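Local coordinates for protein alcohol dehydrogenase IV (Corynebacterium glutamicum, PDB 3IV7) that probably catalyses the NAD-dependent reduction of maleylacetate, at residues S167-L172 with P255-H260; G174-I179 with T262-V267; T120-S125 with E217-A222. All coordinates share one frame; numbering follows the deposited sequence.

Interaction 1: S167-L172 with P255-H260; sequences SVASGL and PHAQTH
Ala169 and Ala257 meet methyl to methyl where two helices of the all-helical C-terminal half of this iron-containing alcohol dehydrogenase fold cross. Helix 164-181 supplies 167-172 and the first turn of helix 256-271 supplies most of 255-260; their axes come within 7.5 Å at an angle of 60°. Two alanines allow that close approach. The apolar part rests on Ala169 CB against Ala257 CB at 3.7 Å, and Ala257 CB also reaches past the methyl to the backbone, lying 3.6 Å from Ser170 N. Gln258 starts away from the partner helix, but its chain bends at chi2 (75°) and brings the amide back, with NE2 3.9 Å from Ala169 CB. No hydrogen bond joins the two segments, and Ala169 O and Ala257 O, both acceptors, merely lie near each other. The polar ends find partners in other parts of the chain: Ser170 OG bonds to Tyr122 N, His260 ND1 to His241 NE2. Within 255-260 the helix start is tied down by Pro255, which sits at the N-cap. Its carbonyl oxygen accepts from Thr259 N and, from the opposite face of the carbonyl plane, from Thr259 OG1 at 2.6 Å.

Interaction 2: G174-I179 with T262-V267; sequences GLAHCI and TVLPYV
In the helical C-terminal half of the protein, helices 164-181 and 256-271 run side by side, and here Leu264 projects from one onto the other. It lies against the surface formed by Leu175, Ala176 and Ile179. Its side chain leaves the helix with CG anti to the backbone N (chi1 176°), which sends both methyls across to the partner, and they divide the work. Leu264 CD2 settles on the backbone, 3.7 Å from Ala176 N, and also touches Leu175 CB at 4.1 Å. Leu264 CD1 lies 3.9 Å from Ile179 CB and 4.1 Å from Ala176 CB. The side chains of Leu175 and Ile179 each cross that of Leu264 at about a right angle. This is core packing within the helical C-terminal domain of the iron-containing alcohol dehydrogenase fold: the short segments are inclined by only 25°, yet their axes stand 9.8 Å apart, a spacing that the leucine spans. Neighbouring helices pack alongside, for Leu175 also touches Leu295 and Leu298 of helix 291-301, while Ile179 touches Ile199 of helix 189-211. Helix 256-271 is kinked at this level: Pro265 N has no hydrogen to give, and Tyr266 N misses the regular bond to the turn before.

Interaction 3: T120-S125 with E217-A222; sequences TTYAGS and EGRDEA
Tyr122 reaches from the loop after strand 115-119 to helix 216-236, where it meets Arg219 and Ala222. The contact spans the two halves of the iron-containing alcohol dehydrogenase fold, joining a loop at the end of a strand in the parallel sheet of the N-terminal part to the helical C-terminal part. The tyrosine carries it from the loop side. Its CG stands anti to the carbonyl carbon and beside the backbone N (chi1 -49°), a setting that aims the ring at the helix. The Ala222 methyl lies over one face in a CH-pi contact, with CB 3.9 Å from the centroid of the Tyr122 ring. It is displaced toward the hydroxyl-bearing carbon, so that Ala222 CB is 3.5 Å from Tyr122 CZ.

Arg219 comes to the hydroxyl from the ring's edge. Its chain turns beside the backbone N at chi1, bends again at chi2, then runs extended through chi3 and chi4, and the guanidinium plane ends up 35° from that of the ring. Arg219 NH1 donates to Tyr122 OH over 3.0 Å, with an N-H...O angle of 158° and the oxygen practically in the guanidinium plane. Bonds from all three nitrogens fix the guanidinium's position and rotation: NE binds Pro213 O, NH2 binds Leu162 O, and NH1 also binds Ser167 OG. The positive charge so close to OH would probably polarise the phenol. With Tyr122 N held by Ser170, both ends of the tyrosine are anchored. A water in the ring plane completes the link between loop and helix: it lies 2.6 Å from Tyr122 OH and donates a hydrogen bond of 2.6 Å to Arg219 O.

All three contacts are buried. Interactions 1 and 2 hold the same pair of helices, 164-181 and 256-271, at successive levels about 10 Å apart between centres, and both are apolar: small methyls where the helices cross closely, a leucine where they stand farther apart. Interaction 3 instead spans the two halves of the fold, and its chemistry is mixed, with a hydrogen-bonded arginine and a water beside the methyl-to-ring contact. Helix 164-181 connects them all. Serines of interaction 1 hold both Arg219 and Tyr122, His177 NE2 from 174-179 bonds to Ala123 O of the loop, and Leu264 CD2 packs against Leu172 O.

Interaction 1: S167-L172 with P255-H260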
loop_
_atom_site.group_PDB
_atom_site.type_symbol
_atom_site.label_atom_id
_atom_site.label_comp_id
_atom_site.label_asym_id
_atom_site.label_seq_id
_atom_site.Cartn_x
_atom_site.Cartn_y
_atom_site.Cartn_z
ATOM N N SER A 167 -25.574 2.052 -5.941
ATOM C CA SER A 167 -24.370 2.774 -5.568
ATOM C C SER A 167 -24.161 2.668 -4.055
ATOM O O SER A 167 -23.037 2.433 -3.577
ATOM C CB SER A 167 -24.473 4.263 -5.966
ATOM O OG SER A 167 -24.611 4.462 -7.364
ATOM N N VAL A 168 -25.237 2.887 -3.303
ATOM C CA VAL A 168 -25.187 2.795 -1.838
ATOM C C VAL A 168 -24.897 1.341 -1.377
ATOM O O VAL A 168 -24.002 1.108 -0.579
ATOM C CB VAL A 168 -26.503 3.333 -1.204
ATOM C CG1 VAL A 168 -26.564 3.035 0.276
ATOM C CG2 VAL A 168 -26.617 4.820 -1.436
ATOM N N ALA A 169 -25.644 0.379 -1.897
ATOM C CA ALA A 169 -25.443 -1.002 -1.493
ATOM C C ALA A 169 -24.051 -1.460 -1.844
ATOM O O ALA A 169 -23.375 -2.077 -1.013
ATOM C CB ALA A 169 -26.484 -1.917 -2.109
ATOM N N SER A 170 -23.599 -1.142 -3.062
ATOM C CA SER A 170 -22.252 -1.533 -3.491
ATOM C C SER A 170 -21.206 -0.801 -2.685
ATOM O O SER A 170 -20.170 -1.377 -2.337
ATOM C CB SER A 170 -22.021 -1.289 -5.005
ATOM O OG SER A 170 -20.703 -1.702 -5.387
ATOM N N GLY A 171 -21.438 0.467 -2.387
ATOM C CA GLY A 171 -20.476 1.220 -1.523
ATOM C C GLY A 171 -20.330 0.598 -0.139
ATOM O O GLY A 171 -19.239 0.555 0.437
ATOM N N LEU A 172 -21.432 0.095 0.397
ATOM C CA LEU A 172 -21.404 -0.539 1.713
ATOM C C LEU A 172 -20.750 -1.909 1.630
ATOM O O LEU A 172 -20.191 -2.387 2.614
ATOM C CB LEU A 172 -22.816 -0.618 2.291
ATOM C CG LEU A 172 -23.403 0.761 2.668
ATOM C CD1 LEU A 172 -24.883 0.645 2.993
ATOM C CD2 LEU A 172 -22.660 1.391 3.841
ATOM N N PRO A 255 -29.123 -11.304 -3.153
ATOM C CA PRO A 255 -28.376 -10.337 -3.980
ATOM C C PRO A 255 -27.110 -9.867 -3.260
ATOM O O PRO A 255 -27.138 -9.612 -2.056
ATOM C CB PRO A 255 -29.375 -9.193 -4.194
ATOM C CG PRO A 255 -30.520 -9.483 -3.322
ATOM C CD PRO A 255 -30.524 -10.917 -2.982
ATOM N N HIS A 256 -26.024 -9.759 -4.016
ATOM C CA HIS A 256 -24.712 -9.552 -3.465
ATOM C C HIS A 256 -24.531 -8.238 -2.666
ATOM O O HIS A 256 -24.269 -8.291 -1.507
ATOM C CB HIS A 256 -23.665 -9.656 -4.574
ATOM C CG HIS A 256 -22.275 -9.378 -4.113
ATOM N ND1 HIS A 256 -21.436 -10.372 -3.665
ATOM C CD2 HIS A 256 -21.587 -8.213 -3.986
ATOM C CE1 HIS A 256 -20.267 -9.841 -3.325
ATOM N NE2 HIS A 256 -20.330 -8.534 -3.516
ATOM N N ALA A 257 -24.661 -7.080 -3.320
ATOM C CA ALA A 257 -24.384 -5.789 -2.657
ATOM C C ALA A 257 -25.313 -5.550 -1.451
ATOM O O ALA A 257 -24.856 -5.167 -0.367
ATOM C CB ALA A 257 -24.504 -4.606 -3.699
ATOM N N GLN A 258 -26.607 -5.823 -1.635
ATOM C CA GLN A 258 -27.590 -5.683 -0.565
ATOM C C GLN A 258 -27.296 -6.595 0.638
ATOM O O GLN A 258 -27.551 -6.219 1.777
ATOM C CB GLN A 258 -29.004 -5.967 -1.068
ATOM C CG GLN A 258 -29.592 -4.879 -1.964
ATOM C CD GLN A 258 -29.002 -4.874 -3.368
ATOM O OE1 GLN A 258 -28.311 -5.826 -3.782
ATOM N NE2 GLN A 258 -29.234 -3.788 -4.090
ATOM N N THR A 259 -26.810 -7.801 0.382
ATOM C CA THR A 259 -26.537 -8.738 1.458
ATOM C C THR A 259 -25.360 -8.211 2.278
ATOM O O THR A 259 -25.414 -8.153 3.505
ATOM C CB THR A 259 -26.226 -10.149 0.920
ATOM O OG1 THR A 259 -27.413 -10.698 0.313
ATOM C CG2 THR A 259 -25.776 -11.056 2.038
ATOM N N HIS A 260 -24.312 -7.796 1.590
ATOM C CA HIS A 260 -23.168 -7.203 2.255
ATOM C C HIS A 260 -23.602 -5.971 3.059
ATOM O O HIS A 260 -23.268 -5.853 4.222
ATOM C CB HIS A 260 -22.094 -6.820 1.248
ATOM C CG HIS A 260 -21.226 -7.959 0.852
ATOM N ND1 HIS A 260 -20.084 -8.289 1.542
ATOM C CD2 HIS A 260 -21.373 -8.903 -0.112
ATOM C CE1 HIS A 260 -19.528 -9.350 0.984
ATOM N NE2 HIS A 260 -20.299 -9.752 -0.010
#

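Interaction 2: G174-I179 with T262-V267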
loop_
_atom_site.group_PDB
_atom_site.type_symbol
_atom_site.label_atom_id
_atom_site.label_comp_id
_atom_site.label_asym_id
_atom_site.label_seq_id
_atom_site.Cartn_x
_atom_site.Cartn_y
_atom_site.Cartn_z
ATOM N N GLY A 174 -18.150 -2.295 -0.258
ATOM C CA GLY A 174 -16.782 -1.791 -0.159
ATOM C C GLY A 174 -16.444 -1.472 1.285
ATOM O O GLY A 174 -15.378 -1.820 1.760
ATOM N N LEU A 175 -17.412 -0.901 2.010
ATOM C CA LEU A 175 -17.224 -0.598 3.409
ATOM C C LEU A 175 -17.002 -1.873 4.254
ATOM O O LEU A 175 -16.202 -1.861 5.191
ATOM C CB LEU A 175 -18.394 0.217 3.953
ATOM C CG LEU A 175 -18.098 0.982 5.220
ATOM C CD1 LEU A 175 -16.935 1.917 4.977
ATOM C CD2 LEU A 175 -19.389 1.787 5.735
ATOM N N ALA A 176 -17.694 -2.961 3.896
ATOM C CA ALA A 176 -17.564 -4.208 4.581
ATOM C C ALA A 176 -16.168 -4.772 4.392
ATOM O O ALA A 176 -15.602 -5.325 5.329
ATOM C CB ALA A 176 -18.591 -5.193 4.087
ATOM N N HIS A 177 -15.618 -4.626 3.182
ATOM C CA HIS A 177 -14.243 -5.054 2.915
ATOM C C HIS A 177 -13.323 -4.368 3.933
ATOM O O HIS A 177 -12.464 -5.008 4.523
ATOM C CB HIS A 177 -13.797 -4.713 1.478
ATOM C CG HIS A 177 -14.482 -5.512 0.407
ATOM N ND1 HIS A 177 -14.946 -6.798 0.614
ATOM C CD2 HIS A 177 -14.644 -5.263 -0.916
ATOM C CE1 HIS A 177 -15.448 -7.267 -0.519
ATOM N NE2 HIS A 177 -15.270 -6.359 -1.464
ATOM N N CYS A 178 -13.551 -3.081 4.193
ATOM C CA CYS A 178 -12.723 -2.364 5.153
ATOM C C CYS A 178 -12.924 -2.885 6.547
ATOM O O CYS A 178 -11.981 -3.217 7.228
ATOM C CB CYS A 178 -13.050 -0.868 5.179
ATOM S SG CYS A 178 -12.813 -0.005 3.683
ATOM N N ILE A 179 -14.163 -2.876 6.997
ATOM C CA ILE A 179 -14.456 -3.168 8.390
ATOM C C ILE A 179 -14.123 -4.598 8.816
ATOM O O ILE A 179 -13.449 -4.808 9.806
ATOM C CB ILE A 179 -15.902 -2.763 8.768
ATOM C CG1 ILE A 179 -16.015 -1.221 8.679
ATOM C CG2 ILE A 179 -16.217 -3.252 10.220
ATOM C CD1 ILE A 179 -17.426 -0.618 8.903
ATOM N N THR A 262 -26.531 -5.170 4.241
ATOM C CA THR A 262 -27.410 -5.532 5.343
ATOM C C THR A 262 -26.677 -6.208 6.494
ATOM O O THR A 262 -26.894 -5.876 7.649
ATOM C CB THR A 262 -28.538 -6.448 4.867
ATOM O OG1 THR A 262 -29.280 -5.788 3.835
ATOM C CG2 THR A 262 -29.487 -6.831 6.048
ATOM N N VAL A 263 -25.791 -7.134 6.167
ATOM C CA VAL A 263 -25.111 -7.937 7.178
ATOM C C VAL A 263 -24.054 -7.155 7.988
ATOM O O VAL A 263 -23.884 -7.390 9.203
ATOM C CB VAL A 263 -24.478 -9.184 6.532
ATOM C CG1 VAL A 263 -23.540 -9.874 7.502
ATOM C CG2 VAL A 263 -25.585 -10.143 6.066
ATOM N N LEU A 264 -23.371 -6.215 7.320
ATOM C CA LEU A 264 -22.263 -5.461 7.918
ATOM C C LEU A 264 -22.515 -4.890 9.317
ATOM O O LEU A 264 -21.745 -5.154 10.232
ATOM C CB LEU A 264 -21.804 -4.358 6.961
ATOM C CG LEU A 264 -20.708 -3.407 7.492
ATOM C CD1 LEU A 264 -19.460 -4.175 7.940
ATOM C CD2 LEU A 264 -20.362 -2.343 6.425
ATOM N N PRO A 265 -23.596 -4.108 9.499
ATOM C CA PRO A 265 -23.777 -3.537 10.841
ATOM C C PRO A 265 -23.943 -4.568 11.944
ATOM O O PRO A 265 -23.591 -4.302 13.096
ATOM C CB PRO A 265 -25.043 -2.724 10.700
ATOM C CG PRO A 265 -25.768 -3.366 9.470
ATOM C CD PRO A 265 -24.682 -3.717 8.575
ATOM N N TYR A 266 -24.495 -5.725 11.603
ATOM C CA TYR A 266 -24.698 -6.815 12.579
ATOM C C TYR A 266 -23.362 -7.480 12.952
ATOM O O TYR A 266 -23.112 -7.771 14.126
ATOM C CB TYR A 266 -25.758 -7.840 12.046
ATOM C CG TYR A 266 -27.077 -7.154 11.865
ATOM C CD1 TYR A 266 -27.871 -6.850 12.971
ATOM C CD2 TYR A 266 -27.442 -6.640 10.642
ATOM C CE1 TYR A 266 -28.989 -6.101 12.848
ATOM C CE2 TYR A 266 -28.578 -5.919 10.497
ATOM C CZ TYR A 266 -29.356 -5.636 11.610
ATOM O OH TYR A 266 -30.511 -4.897 11.478
ATOM N N VAL A 267 -22.473 -7.635 11.977
ATOM C CA VAL A 267 -21.134 -8.189 12.273
ATOM C C VAL A 267 -20.327 -7.163 13.045
ATOM O O VAL A 267 -19.620 -7.509 13.985
ATOM C CB VAL A 267 -20.404 -8.614 11.052
ATOM C CG1 VAL A 267 -19.014 -9.130 11.435
ATOM C CG2 VAL A 267 -21.220 -9.698 10.285
#

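Interaction 3: T120-S125 with E217-A222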
loop_
_atom_site.group_PDB
_atom_site.type_symbol
_atom_site.label_atom_id
_atom_site.label_comp_id
_atom_site.label_asym_id
_atom_site.label_seq_id
_atom_site.Cartn_x
_atom_site.Cartn_y
_atom_site.Cartn_z
ATOM N N THR A 120 -17.022 -0.258 -12.681
ATOM C CA THR A 120 -18.176 0.662 -12.681
ATOM C C THR A 120 -19.011 0.548 -11.392
ATOM O O THR A 120 -20.057 1.136 -11.295
ATOM C CB THR A 120 -19.044 0.365 -13.850
ATOM O OG1 THR A 120 -19.433 -1.022 -13.796
ATOM C CG2 THR A 120 -18.277 0.648 -15.169
ATOM N N THR A 121 -18.567 -0.273 -10.441
ATOM C CA THR A 121 -19.215 -0.362 -9.162
ATOM C C THR A 121 -18.152 -0.288 -8.036
ATOM O O THR A 121 -17.005 0.013 -8.295
ATOM C CB THR A 121 -20.028 -1.632 -9.026
ATOM O OG1 THR A 121 -19.147 -2.720 -8.846
ATOM C CG2 THR A 121 -20.993 -1.870 -10.295
ATOM N N TYR A 122 -18.558 -0.572 -6.794
ATOM C CA TYR A 122 -17.657 -0.454 -5.634
ATOM C C TYR A 122 -17.327 -1.786 -4.966
ATOM O O TYR A 122 -16.825 -1.811 -3.855
ATOM C CB TYR A 122 -18.264 0.522 -4.602
ATOM C CG TYR A 122 -18.710 1.833 -5.233
ATOM C CD1 TYR A 122 -17.824 2.594 -5.986
ATOM C CD2 TYR A 122 -20.008 2.321 -5.050
ATOM C CE1 TYR A 122 -18.229 3.769 -6.619
ATOM C CE2 TYR A 122 -20.417 3.516 -5.645
ATOM C CZ TYR A 122 -19.517 4.245 -6.419
ATOM O OH TYR A 122 -19.945 5.405 -7.057
ATOM N N ALA A 123 -17.545 -2.887 -5.675
ATOM C CA ALA A 123 -17.356 -4.237 -5.121
ATOM C C ALA A 123 -15.890 -4.561 -4.922
ATOM O O ALA A 123 -15.549 -5.417 -4.101
ATOM C CB ALA A 123 -18.077 -5.336 -6.059
ATOM N N GLY A 124 -15.024 -3.866 -5.682
ATOM C CA GLY A 124 -13.578 -3.946 -5.524
ATOM C C GLY A 124 -12.864 -5.208 -6.007
ATOM O O GLY A 124 -11.684 -5.414 -5.675
ATOM N N SER A 125 -13.530 -6.029 -6.830
ATOM C CA SER A 125 -12.904 -7.248 -7.308
ATOM C C SER A 125 -11.618 -6.938 -8.048
ATOM O O SER A 125 -10.715 -7.734 -8.046
ATOM C CB SER A 125 -13.848 -8.074 -8.184
ATOM O OG SER A 125 -13.245 -9.328 -8.507
ATOM N N GLU A 217 -17.063 14.891 -6.957
ATOM C CA GLU A 217 -16.340 14.724 -5.690
ATOM C C GLU A 217 -16.751 13.415 -4.995
ATOM O O GLU A 217 -15.902 12.586 -4.655
ATOM C CB GLU A 217 -16.591 15.911 -4.767
ATOM C CG GLU A 217 -15.744 15.867 -3.487
ATOM C CD GLU A 217 -15.992 17.075 -2.600
ATOM O OE1 GLU A 217 -16.385 18.102 -3.121
ATOM O OE2 GLU A 217 -15.810 16.972 -1.384
ATOM N N GLY A 218 -18.053 13.192 -4.859
ATOM C CA GLY A 218 -18.550 11.985 -4.180
ATOM C C GLY A 218 -18.259 10.711 -4.925
ATOM O O GLY A 218 -17.845 9.687 -4.323
ATOM N N ARG A 219 -18.460 10.740 -6.237
ATOM C CA ARG A 219 -18.177 9.577 -7.051
ATOM C C ARG A 219 -16.688 9.195 -7.039
ATOM O O ARG A 219 -16.338 7.991 -7.093
ATOM C CB ARG A 219 -18.659 9.789 -8.462
ATOM C CG ARG A 219 -20.207 9.853 -8.606
ATOM C CD ARG A 219 -20.829 8.556 -8.355
ATOM N NE ARG A 219 -22.232 8.532 -8.722
ATOM C CZ ARG A 219 -23.021 7.466 -8.620
ATOM N NH1 ARG A 219 -22.552 6.298 -8.127
ATOM N NH2 ARG A 219 -24.307 7.564 -8.982
ATOM N N ASP A 220 -15.820 10.187 -6.996
ATOM C CA ASP A 220 -14.376 9.916 -6.944
ATOM C C ASP A 220 -14.029 9.321 -5.593
ATOM O O ASP A 220 -13.336 8.319 -5.521
ATOM C CB ASP A 220 -13.546 11.192 -7.179
ATOM C CG ASP A 220 -13.473 11.595 -8.654
ATOM O OD1 ASP A 220 -13.594 10.710 -9.524
ATOM O OD2 ASP A 220 -13.191 12.779 -8.917
ATOM N N GLU A 221 -14.574 9.907 -4.521
ATOM C CA GLU A 221 -14.315 9.395 -3.167
ATOM C C GLU A 221 -14.744 7.951 -3.009
ATOM O O GLU A 221 -14.014 7.147 -2.432
ATOM C CB GLU A 221 -14.990 10.285 -2.109
ATOM C CG GLU A 221 -14.164 11.485 -1.777
ATOM C CD GLU A 221 -14.875 12.537 -0.965
ATOM O OE1 GLU A 221 -16.131 12.526 -0.861
ATOM O OE2 GLU A 221 -14.159 13.430 -0.472
ATOM N N ALA A 222 -15.933 7.622 -3.504
ATOM C CA ALA A 222 -16.444 6.271 -3.399
ATOM C C ALA A 222 -15.548 5.286 -4.147
ATOM O O ALA A 222 -15.265 4.195 -3.657
ATOM C CB ALA A 222 -17.914 6.195 -3.947
HETATM O O HOH W 1 -17.979 6.482 -8.406
#